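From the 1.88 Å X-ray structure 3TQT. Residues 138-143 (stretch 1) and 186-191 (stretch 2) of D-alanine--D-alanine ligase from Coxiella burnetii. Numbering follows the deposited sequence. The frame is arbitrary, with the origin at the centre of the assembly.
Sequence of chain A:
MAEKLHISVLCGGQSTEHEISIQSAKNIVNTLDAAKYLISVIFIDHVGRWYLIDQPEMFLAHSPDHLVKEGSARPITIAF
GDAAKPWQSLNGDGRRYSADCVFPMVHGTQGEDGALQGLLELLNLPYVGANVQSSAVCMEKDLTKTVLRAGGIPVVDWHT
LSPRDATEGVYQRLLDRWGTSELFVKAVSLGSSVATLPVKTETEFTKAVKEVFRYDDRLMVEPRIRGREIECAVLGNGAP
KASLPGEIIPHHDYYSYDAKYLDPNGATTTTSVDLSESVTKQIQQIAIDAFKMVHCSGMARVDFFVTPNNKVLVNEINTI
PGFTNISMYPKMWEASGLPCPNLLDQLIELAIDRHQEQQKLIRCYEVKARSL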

# COMPACT_ATOMS: atom_id res chain seq x y z
N CYS A 138 5.73 5.22 2.42
CA CYS A 138 7.09 5.73 2.28
C CYS A 138 7.43 6.12 0.84
O CYS A 138 8.28 6.98 0.60
CB CYS A 138 8.10 4.70 2.80
SG CYS A 138 8.05 4.49 4.59
N MET A 139 6.76 5.48 -0.11
CA MET A 139 7.00 5.73 -1.53
C MET A 139 6.51 7.12 -1.94
O MET A 139 7.14 7.79 -2.76
CB MET A 139 6.29 4.67 -2.37
CG MET A 139 6.50 4.81 -3.85
SD MET A 139 8.07 4.05 -4.32
CE MET A 139 8.09 4.42 -6.08
N GLU A 140 5.38 7.54 -1.39
CA GLU A 140 4.82 8.85 -1.69
C GLU A 140 5.34 9.81 -0.63
O GLU A 140 4.84 9.84 0.49
CB GLU A 140 3.30 8.83 -1.67
CG GLU A 140 2.69 7.63 -2.39
CD GLU A 140 2.42 7.91 -3.85
OE1 GLU A 140 2.11 9.07 -4.18
OE2 GLU A 140 2.51 6.97 -4.66
N LYS A 141 6.35 10.58 -1.00
CA LYS A 141 7.13 11.36 -0.04
C LYS A 141 6.31 12.38 0.72
O LYS A 141 6.62 12.67 1.88
CB LYS A 141 8.32 12.02 -0.75
CG LYS A 141 9.26 10.99 -1.39
CD LYS A 141 10.47 11.66 -2.02
CE LYS A 141 10.13 12.24 -3.38
NZ LYS A 141 10.07 11.19 -4.43
N ASP A 142 5.27 12.92 0.08
CA ASP A 142 4.42 13.87 0.76
C ASP A 142 3.51 13.17 1.77
O ASP A 142 3.25 13.69 2.87
CB ASP A 142 3.60 14.72 -0.23
CG ASP A 142 2.67 13.88 -1.14
OD1 ASP A 142 2.95 12.68 -1.42
OD2 ASP A 142 1.66 14.45 -1.60
N LEU A 143 3.05 11.98 1.42
CA LEU A 143 2.27 11.16 2.36
C LEU A 143 3.14 10.77 3.55
O LEU A 143 2.69 10.82 4.69
CB LEU A 143 1.70 9.92 1.66
CG LEU A 143 0.93 8.92 2.52
CD1 LEU A 143 -0.23 9.61 3.25
CD2 LEU A 143 0.45 7.74 1.66
N LYS A 186 9.26 18.45 -7.19
CA LYS A 186 9.60 17.03 -7.14
C LYS A 186 8.37 16.17 -7.41
O LYS A 186 7.30 16.43 -6.86
CB LYS A 186 10.04 16.65 -5.72
CG LYS A 186 11.40 17.10 -5.26
CD LYS A 186 11.67 16.48 -3.88
CE LYS A 186 13.12 16.58 -3.44
NZ LYS A 186 13.56 18.00 -3.26
N ALA A 187 8.51 15.11 -8.20
CA ALA A 187 7.47 14.09 -8.22
C ALA A 187 7.34 13.52 -6.81
O ALA A 187 8.34 13.34 -6.10
CB ALA A 187 7.83 12.98 -9.20
N VAL A 188 6.12 13.24 -6.38
CA VAL A 188 5.94 12.65 -5.04
C VAL A 188 6.52 11.24 -4.95
O VAL A 188 6.99 10.83 -3.90
CB VAL A 188 4.45 12.60 -4.59
CG1 VAL A 188 3.88 14.01 -4.43
CG2 VAL A 188 3.63 11.75 -5.55
N SER A 189 6.50 10.51 -6.05
CA SER A 189 6.79 9.09 -5.96
C SER A 189 7.85 8.61 -6.93
O SER A 189 7.97 7.41 -7.17
CB SER A 189 5.50 8.29 -6.18
OG SER A 189 5.10 8.39 -7.54
N LEU A 190 8.61 9.53 -7.51
CA LEU A 190 9.67 9.15 -8.44
C LEU A 190 11.02 9.69 -7.97
O LEU A 190 11.11 10.86 -7.58
CB LEU A 190 9.37 9.66 -9.85
CG LEU A 190 8.01 9.26 -10.42
CD1 LEU A 190 7.79 9.91 -11.78
CD2 LEU A 190 7.90 7.74 -10.51
N GLY A 191 12.05 8.85 -8.03
CA GLY A 191 13.36 9.21 -7.50
C GLY A 191 14.34 9.81 -8.50
O GLY A 191 15.14 10.67 -8.14
O HOH W 1 1.91 9.25 -7.10

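Stretch 1 joins two helices. The first ends at Met139, and the second runs from Lys141 out of the stretch. Glu140 lies between them, with phi/psi of -93/101°. It leaves the first helix and occupies the N-cap position of the second. Stretch 2 starts as the end of a strand, Lys186 and Ala187, and continues as loop. The nearest pair of CA atoms across the stretches is Glu140 CA and Ser189 CA, 4.7 Å apart.

The main backbone link is a hydrogen bond from Lys141 N to Val188 O, 3.0 Å long and nearly straight at 177°. Lys141 stands at the start of its helix, so its amide is free of the helical bonding pattern and can reach across to the loop. Met139 O also approaches Val188 O, at 3.3 Å. Both atoms are acceptors, so this is packing and not a bond. A CA-H...O contact from Ser189 CA to Met139 O, 3.5 Å, gives that carbonyl a more favourable neighbour.

The Lys141 side chain makes the only direct side-chain hydrogen bonds between the stretches, all weak. Its CA-to-CB bond points sideways, but chi3 and chi4 are both m and fold the chain so that NZ comes back to the loop. There Lys141 NZ makes three weak hydrogen bonds to backbone carbonyls: 3.2 Å to Ala187 O, 3.1 Å to Val188 O and 3.3 Å to Leu190 O. Val188 O thus accepts from both the amide and the ammonium group of Lys141. A long, flexible lysine suits this buried place because its charged end meets several carbonyl oxygens.

Val188 is buried and has the largest area covered by the other stretch. Its compact branches meet two carboxylates: Val188 CG2 lies 3.4 Å from Glu140 OE1, and Val188 CG1 lies 3.4 Å from Asp142 OD1. These are van der Waals contacts. The acids find polar partners elsewhere in the structure, and Asp142 OD1 also accepts a weak hydrogen bond from Leu143 N at 2.9 Å.

Ser189 points its CB toward stretch 1, and its small side chain fits the close approach of the backbones. Ser189 CB is 3.6 Å from Glu140 OE2. Water 1 lies between the same two residues, 2.9 Å from Glu140 OE1 and, in a weak hydrogen bond, 3.3 Å from Ser189 OG. Met139 extends its flexible side chain along Ser189, with Met139 CE 3.2 Å from Ser189 O.

The CA-to-CB bond of Leu190 points away from stretch 1, and the residue takes part through its carbonyl. Together the two stretches bury 371 Å², counting both sides.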